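Local structure of putative glucarate dehydratase (Pseudomonas fluorescens, 4IT1) at residues A[376-388]-A[404-417]. The protein probably catalyses the magnesium-dependent dehydration of D-glucarate to 5-dehydro-4-deoxy-D-glucarate, as a member of the mandelate racemase/muconate lactonizing enzyme family. Numbering follows the deposited sequence. Where two conformers were deposited one is given.
Sequences EPDEEVIKGGKLP and LELDHDQLGKLHDQ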
ATOM      1  N   GLU A 376      10.099 -17.448 -28.229  1.00 76.68           N
ATOM      2  CA  GLU A 376      10.342 -17.525 -29.664  1.00 77.87           C
ATOM      3  C   GLU A 376       9.555 -16.473 -30.445  1.00 72.44           C
ATOM      4  O   GLU A 376       8.383 -16.222 -30.141  1.00 63.71           O
ATOM      5  CB  GLU A 376      10.066 -18.943 -30.188  1.00 77.69           C
ATOM      6  CG  GLU A 376      11.097 -19.981 -29.743  1.00 74.57           C
ATOM      7  CD  GLU A 376      12.444 -19.864 -30.454  1.00 85.95           C
ATOM      8  OE1 GLU A 376      13.352 -20.664 -30.146  1.00 79.44           O
ATOM      9  OE2 GLU A 376      12.609 -18.984 -31.324  1.00105.60           O
ATOM     10  N   PRO A 377      10.211 -15.846 -31.446  1.00 75.46           N
ATOM     11  CA  PRO A 377       9.649 -14.781 -32.279  1.00 75.69           C
ATOM     12  C   PRO A 377       8.203 -15.008 -32.723  1.00 69.18           C
ATOM     13  O   PRO A 377       7.427 -14.058 -32.773  1.00 67.24           O
ATOM     14  CB  PRO A 377      10.577 -14.774 -33.496  1.00 71.35           C
ATOM     15  CG  PRO A 377      11.899 -15.185 -32.948  1.00 79.36           C
ATOM     16  CD  PRO A 377      11.626 -16.105 -31.788  1.00 81.53           C
ATOM     17  N   ASP A 378       7.843 -16.253 -33.019  1.00 74.97           N
ATOM     18  CA  ASP A 378       6.525 -16.556 -33.592  1.00 86.58           C
ATOM     19  C   ASP A 378       5.436 -16.911 -32.575  1.00 82.64           C
ATOM     20  O   ASP A 378       4.290 -17.171 -32.955  1.00 73.95           O
ATOM     21  CB  ASP A 378       6.648 -17.671 -34.642  1.00 86.31           C
ATOM     22  CG  ASP A 378       7.308 -18.926 -34.095  1.00 86.70           C
ATOM     23  OD1 ASP A 378       8.496 -18.860 -33.696  1.00 74.94           O
ATOM     24  OD2 ASP A 378       6.637 -19.982 -34.079  1.00 83.96           O
ATOM     25  N   GLU A 379       5.783 -16.911 -31.290  1.00 90.19           N
ATOM     26  CA  GLU A 379       4.889 -17.468 -30.273  1.00 85.60           C
ATOM     27  C   GLU A 379       4.429 -16.476 -29.209  1.00 80.79           C
ATOM     28  O   GLU A 379       4.733 -16.628 -28.023  1.00 92.48           O
ATOM     29  CB  GLU A 379       5.496 -18.734 -29.651  1.00 88.05           C
ATOM     30  CG  GLU A 379       5.507 -19.922 -30.608  1.00 94.80           C
ATOM     31  CD  GLU A 379       5.959 -21.223 -29.969  1.00102.36           C
ATOM     32  OE1 GLU A 379       6.600 -21.182 -28.899  1.00103.11           O
ATOM     33  OE2 GLU A 379       5.679 -22.292 -30.552  1.00107.51           O
ATOM     34  N   GLU A 380       3.683 -15.468 -29.657  1.00 69.38           N
ATOM     35  CA  GLU A 380       3.009 -14.512 -28.780  1.00 71.45           C
ATOM     36  C   GLU A 380       1.502 -14.599 -28.984  1.00 66.42           C
ATOM     37  O   GLU A 380       1.046 -15.161 -29.978  1.00 76.59           O
ATOM     38  CB  GLU A 380       3.487 -13.086 -29.074  1.00 74.46           C
ATOM     39  CG  GLU A 380       4.502 -12.533 -28.085  1.00 81.26           C
ATOM     40  CD  GLU A 380       3.887 -12.110 -26.753  1.00 93.27           C
ATOM     41  OE1 GLU A 380       4.663 -11.796 -25.826  1.00 85.84           O
ATOM     42  OE2 GLU A 380       2.641 -12.084 -26.618  1.00 88.52           O
ATOM     43  N   VAL A 381       0.731 -14.049 -28.052  1.00 57.91           N
ATOM     44  CA  VAL A 381      -0.729 -14.006 -28.196  1.00 70.78           C
ATOM     45  C   VAL A 381      -1.249 -12.585 -28.442  1.00 73.62           C
ATOM     46  O   VAL A 381      -2.450 -12.311 -28.302  1.00 59.79           O
ATOM     47  CB  VAL A 381      -1.462 -14.625 -26.984  1.00 72.82           C
ATOM     48  CG1 VAL A 381      -1.152 -16.111 -26.877  1.00 86.37           C
ATOM     49  CG2 VAL A 381      -1.111 -13.890 -25.696  1.00 67.28           C
ATOM     50  N   ILE A 382      -0.336 -11.687 -28.806  1.00 75.79           N
ATOM     51  CA  ILE A 382      -0.693 -10.289 -29.059  1.00 81.33           C
ATOM     52  C   ILE A 382      -0.395  -9.865 -30.498  1.00 81.69           C
ATOM     53  O   ILE A 382       0.554 -10.360 -31.120  1.00 73.43           O
ATOM     54  CB  ILE A 382      -0.018  -9.316 -28.058  1.00 75.05           C
ATOM     55  CG1 ILE A 382       1.500  -9.521 -28.035  1.00 71.47           C
ATOM     56  CG2 ILE A 382      -0.623  -9.471 -26.666  1.00 68.95           C
ATOM     57  CD1 ILE A 382       2.262  -8.453 -27.288  1.00 67.19           C
ATOM     58  N   LYS A 383      -1.219  -8.953 -31.015  1.00 87.84           N
ATOM     59  CA  LYS A 383      -0.995  -8.353 -32.329  1.00 81.28           C
ATOM     60  C   LYS A 383       0.356  -7.643 -32.360  1.00 77.35           C
ATOM     61  O   LYS A 383       0.716  -6.940 -31.412  1.00 72.59           O
ATOM     62  CB  LYS A 383      -2.118  -7.372 -32.675  1.00 85.54           C
ATOM     63  CG  LYS A 383      -3.439  -8.035 -33.021  1.00 94.01           C
ATOM     64  CD  LYS A 383      -4.346  -7.084 -33.788  1.00 99.92           C
ATOM     65  CE  LYS A 383      -5.639  -7.766 -34.203  1.00100.98           C
ATOM     66  NZ  LYS A 383      -6.455  -8.179 -33.027  1.00 98.91           N
ATOM     67  N   GLY A 384       1.104  -7.852 -33.440  1.00 65.97           N
ATOM     68  CA  GLY A 384       2.429  -7.263 -33.594  1.00 68.44           C
ATOM     69  C   GLY A 384       3.534  -8.235 -33.239  1.00 67.39           C
ATOM     70  O   GLY A 384       4.698  -8.029 -33.599  1.00 59.73           O
ATOM     71  N   GLY A 385       3.163  -9.305 -32.539  1.00 78.16           N
ATOM     72  CA  GLY A 385       4.130 -10.294 -32.062  1.00 74.92           C
ATOM     73  C   GLY A 385       4.884  -9.777 -30.852  1.00 79.42           C
ATOM     74  O   GLY A 385       4.300  -9.108 -29.988  1.00 64.99           O
ATOM     75  N   LYS A 386       6.185 -10.067 -30.797  1.00 78.49           N
ATOM     76  CA  LYS A 386       7.004  -9.706 -29.634  1.00 76.13           C
ATOM     77  C   LYS A 386       7.175  -8.198 -29.430  1.00 81.58           C
ATOM     78  O   LYS A 386       7.542  -7.461 -30.353  1.00 73.98           O
ATOM     79  CB  LYS A 386       8.362 -10.424 -29.638  1.00 73.06           C
ATOM     80  CG  LYS A 386       8.305 -11.829 -29.050  1.00 72.73           C
ATOM     81  CD  LYS A 386       9.444 -12.101 -28.074  1.00 68.28           C
ATOM     82  CE  LYS A 386      10.785 -12.229 -28.784  1.00 75.38           C
ATOM     83  NZ  LYS A 386      11.851 -12.680 -27.849  1.00 68.25           N
ATOM     84  N   LEU A 387       6.887  -7.766 -28.203  1.00 71.34           N
ATOM     85  CA  LEU A 387       7.066  -6.389 -27.764  1.00 61.83           C
ATOM     86  C   LEU A 387       8.508  -5.920 -27.891  1.00 65.66           C
ATOM     87  O   LEU A 387       9.437  -6.726 -27.763  1.00 64.24           O
ATOM     88  CB  LEU A 387       6.604  -6.244 -26.318  1.00 63.64           C
ATOM     89  CG  LEU A 387       5.219  -5.640 -26.092  1.00 71.97           C
ATOM     90  CD1 LEU A 387       4.357  -5.649 -27.351  1.00 73.52           C
ATOM     91  CD2 LEU A 387       4.535  -6.348 -24.932  1.00 54.47           C
ATOM     92  N   PRO A 388       8.698  -4.611 -28.145  1.00 63.09           N
ATOM     93  CA  PRO A 388      10.044  -4.085 -28.341  1.00 65.89           C
ATOM     94  C   PRO A 388      10.748  -3.828 -27.019  1.00 60.34           C
ATOM     95  O   PRO A 388      10.121  -3.382 -26.056  1.00 61.90           O
ATOM     96  CB  PRO A 388       9.804  -2.749 -29.076  1.00 63.79           C
ATOM     97  CG  PRO A 388       8.319  -2.633 -29.278  1.00 64.89           C
ATOM     98  CD  PRO A 388       7.681  -3.557 -28.287  1.00 62.78           C
ATOM     99  N   LEU A 404      -2.544  -3.317 -25.270  1.00 73.25           N
ATOM    100  CA  LEU A 404      -2.312  -4.579 -25.956  1.00 64.93           C
ATOM    101  C   LEU A 404      -3.624  -5.221 -26.411  1.00 69.05           C
ATOM    102  O   LEU A 404      -4.664  -5.088 -25.749  1.00 54.27           O
ATOM    103  CB  LEU A 404      -1.552  -5.548 -25.046  1.00 70.36           C
ATOM    104  CG  LEU A 404      -0.126  -5.250 -24.575  1.00 68.49           C
ATOM    105  CD1 LEU A 404       0.285  -6.300 -23.555  1.00 63.84           C
ATOM    106  CD2 LEU A 404       0.866  -5.208 -25.730  1.00 65.80           C
ATOM    107  N   GLU A 405      -3.563  -5.919 -27.544  1.00 67.86           N
ATOM    108  CA  GLU A 405      -4.737  -6.608 -28.084  1.00 85.22           C
ATOM    109  C   GLU A 405      -4.451  -8.073 -28.417  1.00 77.47           C
ATOM    110  O   GLU A 405      -3.411  -8.398 -28.998  1.00 74.32           O
ATOM    111  CB  GLU A 405      -5.302  -5.855 -29.298  1.00 83.87           C
ATOM    112  CG  GLU A 405      -6.114  -4.620 -28.915  1.00 94.88           C
ATOM    113  CD  GLU A 405      -6.531  -3.766 -30.100  1.00 96.79           C
ATOM    114  OE1 GLU A 405      -6.118  -4.055 -31.243  1.00 92.72           O
ATOM    115  OE2 GLU A 405      -7.278  -2.789 -29.880  1.00 98.39           O
ATOM    116  N   LEU A 406      -5.383  -8.945 -28.034  1.00 79.17           N
ATOM    117  CA  LEU A 406      -5.253 -10.383 -28.268  1.00 84.95           C
ATOM    118  C   LEU A 406      -5.371 -10.761 -29.735  1.00 84.74           C
ATOM    119  O   LEU A 406      -6.378 -10.469 -30.382  1.00 95.33           O
ATOM    120  CB  LEU A 406      -6.302 -11.164 -27.473  1.00 85.62           C
ATOM    121  CG  LEU A 406      -5.967 -11.654 -26.064  1.00 92.04           C
ATOM    122  CD1 LEU A 406      -7.109 -12.518 -25.564  1.00 84.84           C
ATOM    123  CD2 LEU A 406      -4.663 -12.440 -26.028  1.00 85.08           C
ATOM    124  N   ASP A 407      -4.332 -11.410 -30.249  1.00 84.76           N
ATOM    125  CA  ASP A 407      -4.388 -12.064 -31.549  1.00 83.90           C
ATOM    126  C   ASP A 407      -5.059 -13.426 -31.349  1.00 86.15           C
ATOM    127  O   ASP A 407      -4.400 -14.407 -30.980  1.00 82.48           O
ATOM    128  CB  ASP A 407      -2.973 -12.211 -32.127  1.00 87.69           C
ATOM    129  CG  ASP A 407      -2.961 -12.727 -33.565  1.00 92.15           C
ATOM    130  OD1 ASP A 407      -3.976 -13.284 -34.037  1.00 95.57           O
ATOM    131  OD2 ASP A 407      -1.912 -12.578 -34.227  1.00 86.78           O
ATOM    132  N   HIS A 408      -6.370 -13.475 -31.584  1.00 85.12           N
ATOM    133  CA  HIS A 408      -7.174 -14.681 -31.348  1.00 83.28           C
ATOM    134  C   HIS A 408      -6.753 -15.887 -32.185  1.00 88.70           C
ATOM    135  O   HIS A 408      -7.047 -17.031 -31.825  1.00 91.67           O
ATOM    136  CB  HIS A 408      -8.653 -14.383 -31.571  1.00 80.94           C
ATOM    137  CG  HIS A 408      -9.314 -13.709 -30.413  1.00 92.93           C
ATOM    138  ND1 HIS A 408      -8.930 -12.466 -29.958  1.00102.57           N
ATOM    139  CD2 HIS A 408     -10.345 -14.097 -29.625  1.00106.62           C
ATOM    140  CE1 HIS A 408      -9.693 -12.120 -28.936  1.00108.79           C
ATOM    141  NE2 HIS A 408     -10.559 -13.091 -28.714  1.00105.98           N
ATOM    142  N   ASP A 409      -6.068 -15.623 -33.298  1.00 93.57           N
ATOM    143  CA  ASP A 409      -5.505 -16.679 -34.141  1.00103.68           C
ATOM    144  C   ASP A 409      -4.280 -17.307 -33.489  1.00 98.03           C
ATOM    145  O   ASP A 409      -4.186 -18.530 -33.392  1.00 98.83           O
ATOM    146  CB  ASP A 409      -5.148 -16.144 -35.535  1.00105.59           C
ATOM    147  CG  ASP A 409      -6.374 -15.851 -36.390  1.00112.73           C
ATOM    148  OD1 ASP A 409      -7.515 -15.880 -35.870  1.00 96.30           O
ATOM    149  OD2 ASP A 409      -6.189 -15.587 -37.597  1.00114.41           O
ATOM    150  N   GLN A 410      -3.346 -16.464 -33.047  1.00 94.55           N
ATOM    151  CA  GLN A 410      -2.175 -16.918 -32.300  1.00 80.29           C
ATOM    152  C   GLN A 410      -2.590 -17.589 -30.993  1.00 77.01           C
ATOM    153  O   GLN A 410      -1.964 -18.564 -30.571  1.00 75.85           O
ATOM    154  CB  GLN A 410      -1.229 -15.752 -32.016  1.00 75.91           C
ATOM    155  CG  GLN A 410      -0.305 -15.387 -33.170  1.00 77.85           C
ATOM    156  CD  GLN A 410       0.832 -16.373 -33.372  1.00 74.94           C
ATOM    157  OE1 GLN A 410       0.999 -16.919 -34.461  1.00 69.70           O
ATOM    158  NE2 GLN A 410       1.624 -16.602 -32.327  1.00 74.84           N
ATOM    159  N   LEU A 411      -3.652 -17.065 -30.371  1.00 71.46           N
ATOM    160  CA  LEU A 411      -4.228 -17.637 -29.153  1.00 68.68           C
ATOM    161  C   LEU A 411      -4.670 -19.086 -29.362  1.00 75.24           C
ATOM    162  O   LEU A 411      -4.162 -19.994 -28.697  1.00 86.38           O
ATOM    163  CB  LEU A 411      -5.404 -16.790 -28.651  1.00 71.01           C
ATOM    164  CG  LEU A 411      -6.087 -17.250 -27.354  1.00 73.63           C
ATOM    165  CD1 LEU A 411      -5.187 -17.010 -26.146  1.00 78.97           C
ATOM    166  CD2 LEU A 411      -7.440 -16.577 -27.162  1.00 58.74           C
ATOM    167  N   GLY A 412      -5.614 -19.291 -30.282  1.00 73.52           N
ATOM    168  CA  GLY A 412      -6.073 -20.626 -30.664  1.00 65.63           C
ATOM    169  C   GLY A 412      -4.935 -21.588 -30.978  1.00 65.76           C
ATOM    170  O   GLY A 412      -4.988 -22.765 -30.607  1.00 68.91           O
ATOM    171  N   LYS A 413      -3.899 -21.080 -31.641  1.00 51.83           N
ATOM    172  CA  LYS A 413      -2.754 -21.893 -32.056  1.00 60.50           C
ATOM    173  C   LYS A 413      -1.956 -22.433 -30.868  1.00 78.27           C
ATOM    174  O   LYS A 413      -1.633 -23.624 -30.820  1.00 86.36           O
ATOM    175  CB  LYS A 413      -1.826 -21.101 -32.983  1.00 58.20           C
ATOM    176  CG  LYS A 413      -0.736 -21.941 -33.638  1.00 68.52           C
ATOM    177  CD  LYS A 413       0.186 -21.114 -34.519  1.00 72.59           C
ATOM    178  CE  LYS A 413       1.160 -20.287 -33.693  1.00 83.18           C
ATOM    179  NZ  LYS A 413       2.115 -19.531 -34.549  1.00 93.52           N
ATOM    180  N   LEU A 414      -1.635 -21.553 -29.922  1.00 78.04           N
ATOM    181  CA  LEU A 414      -0.848 -21.941 -28.752  1.00 79.60           C
ATOM    182  C   LEU A 414      -1.673 -22.714 -27.705  1.00 68.71           C
ATOM    183  O   LEU A 414      -1.115 -23.464 -26.907  1.00 64.91           O
ATOM    184  CB  LEU A 414      -0.103 -20.734 -28.155  1.00 71.22           C
ATOM    185  CG  LEU A 414       1.014 -20.115 -29.017  1.00 71.70           C
ATOM    186  CD1 LEU A 414       1.590 -18.867 -28.363  1.00 75.72           C
ATOM    187  CD2 LEU A 414       2.131 -21.101 -29.360  1.00 63.00           C
ATOM    188  N   HIS A 415      -2.995 -22.542 -27.736  1.00 69.21           N
ATOM    189  CA  HIS A 415      -3.920 -23.396 -26.987  1.00 70.00           C
ATOM    190  C   HIS A 415      -3.879 -24.838 -27.515  1.00 81.61           C
ATOM    191  O   HIS A 415      -3.993 -25.787 -26.736  1.00 92.54           O
ATOM    192  CB  HIS A 415      -5.344 -22.840 -27.074  1.00 64.01           C
ATOM    193  CG  HIS A 415      -6.376 -23.690 -26.398  1.00 70.39           C
ATOM    194  ND1 HIS A 415      -6.995 -23.316 -25.226  1.00 71.68           N
ATOM    195  CD2 HIS A 415      -6.905 -24.889 -26.736  1.00 69.15           C
ATOM    196  CE1 HIS A 415      -7.861 -24.248 -24.870  1.00 75.21           C
ATOM    197  NE2 HIS A 415      -7.823 -25.216 -25.768  1.00 76.70           N
ATOM    198  N   ASP A 416      -3.731 -24.989 -28.833  1.00 80.88           N
ATOM    199  CA  ASP A 416      -3.615 -26.307 -29.458  0.50 79.72           C
ATOM    200  C   ASP A 416      -2.290 -26.966 -29.078  1.00 74.18           C
ATOM    201  O   ASP A 416      -2.241 -28.169 -28.823  1.00 76.46           O
ATOM    202  CB  ASP A 416      -3.738 -26.210 -30.985  0.50 72.35           C
ATOM    203  CG  ASP A 416      -5.118 -25.759 -31.440  0.50 69.76           C
ATOM    204  OD1 ASP A 416      -6.080 -25.865 -30.645  0.50 63.17           O
ATOM    205  OD2 ASP A 416      -5.236 -25.297 -32.595  0.50 65.00           O
ATOM    206  N   GLN A 417      -1.219 -26.168 -29.044  1.00 72.16           N
ATOM    207  CA  GLN A 417       0.105 -26.678 -28.669  1.00 64.97           C
ATOM    208  C   GLN A 417       0.109 -27.091 -27.201  1.00 67.79           C
ATOM    209  O   GLN A 417       0.890 -27.955 -26.791  1.00 64.01           O
ATOM    210  CB  GLN A 417       1.221 -25.666 -28.957  1.00 54.70           C
ATOM    211  CG  GLN A 417       2.605 -26.307 -29.044  1.00 59.76           C
ATOM    212  CD  GLN A 417       3.710 -25.362 -29.511  1.00 66.07           C
ATOM    213  OE1 GLN A 417       4.650 -25.785 -30.185  1.00 63.48           O
ATOM    214  NE2 GLN A 417       3.611 -24.083 -29.148  1.00 63.01           N
TER
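Gln410, on the first turn of helix 408-421, spends both amide hydrogens on the loop 376-388; in this enolase-superfamily fold the contact joins the loop between helix 348-360 and strand 393-395 to a C-terminal helix lying against the N-terminal antiparallel sheet. NE2 gives a nearly straight bond to Glu380 O (2.8 Å, 174°), lying in both the amide and carbonyl planes, and a more bent one to Asp378 O (2.8 Å). The side chain folds back at chi2 (-74°), laying the amide against the loop backbone, while its OE1 accepts from Lys413 NZ. Glutamine suits the place because one nitrogen can serve two carbonyls; a leucine here would probably leave both without this donor and Lys413 without this acceptor.

Before the helix, a single beta bridge joins Ile382 to Leu406: Asp407 N donates to Val381 O, and Lys383 N to Glu405 O. Val381, branched and compact, fills the angle between bridge and helix, CG2 on Leu406 CD2 (3.9 Å) and CG1 against CD1 of Leu411 and of Leu414. Ile382 CD1 and Leu387 CD1 both meet Leu404 CD2, beside Met352 of helix 348-360.

Further out, Asp407 is the N-cap, its OD1 weakly accepting from the Asp409 and Gln410 amides. Leu414 and Gln417 also face strand 25-36, where Ala34 O takes Gln417 NE2 and Arg36 forms a salt bridge with Glu379 OE2. That oxygen also receives Gln417 NE2 (3.1 Å) from above the carboxylate plane, the two flat groups perpendicular.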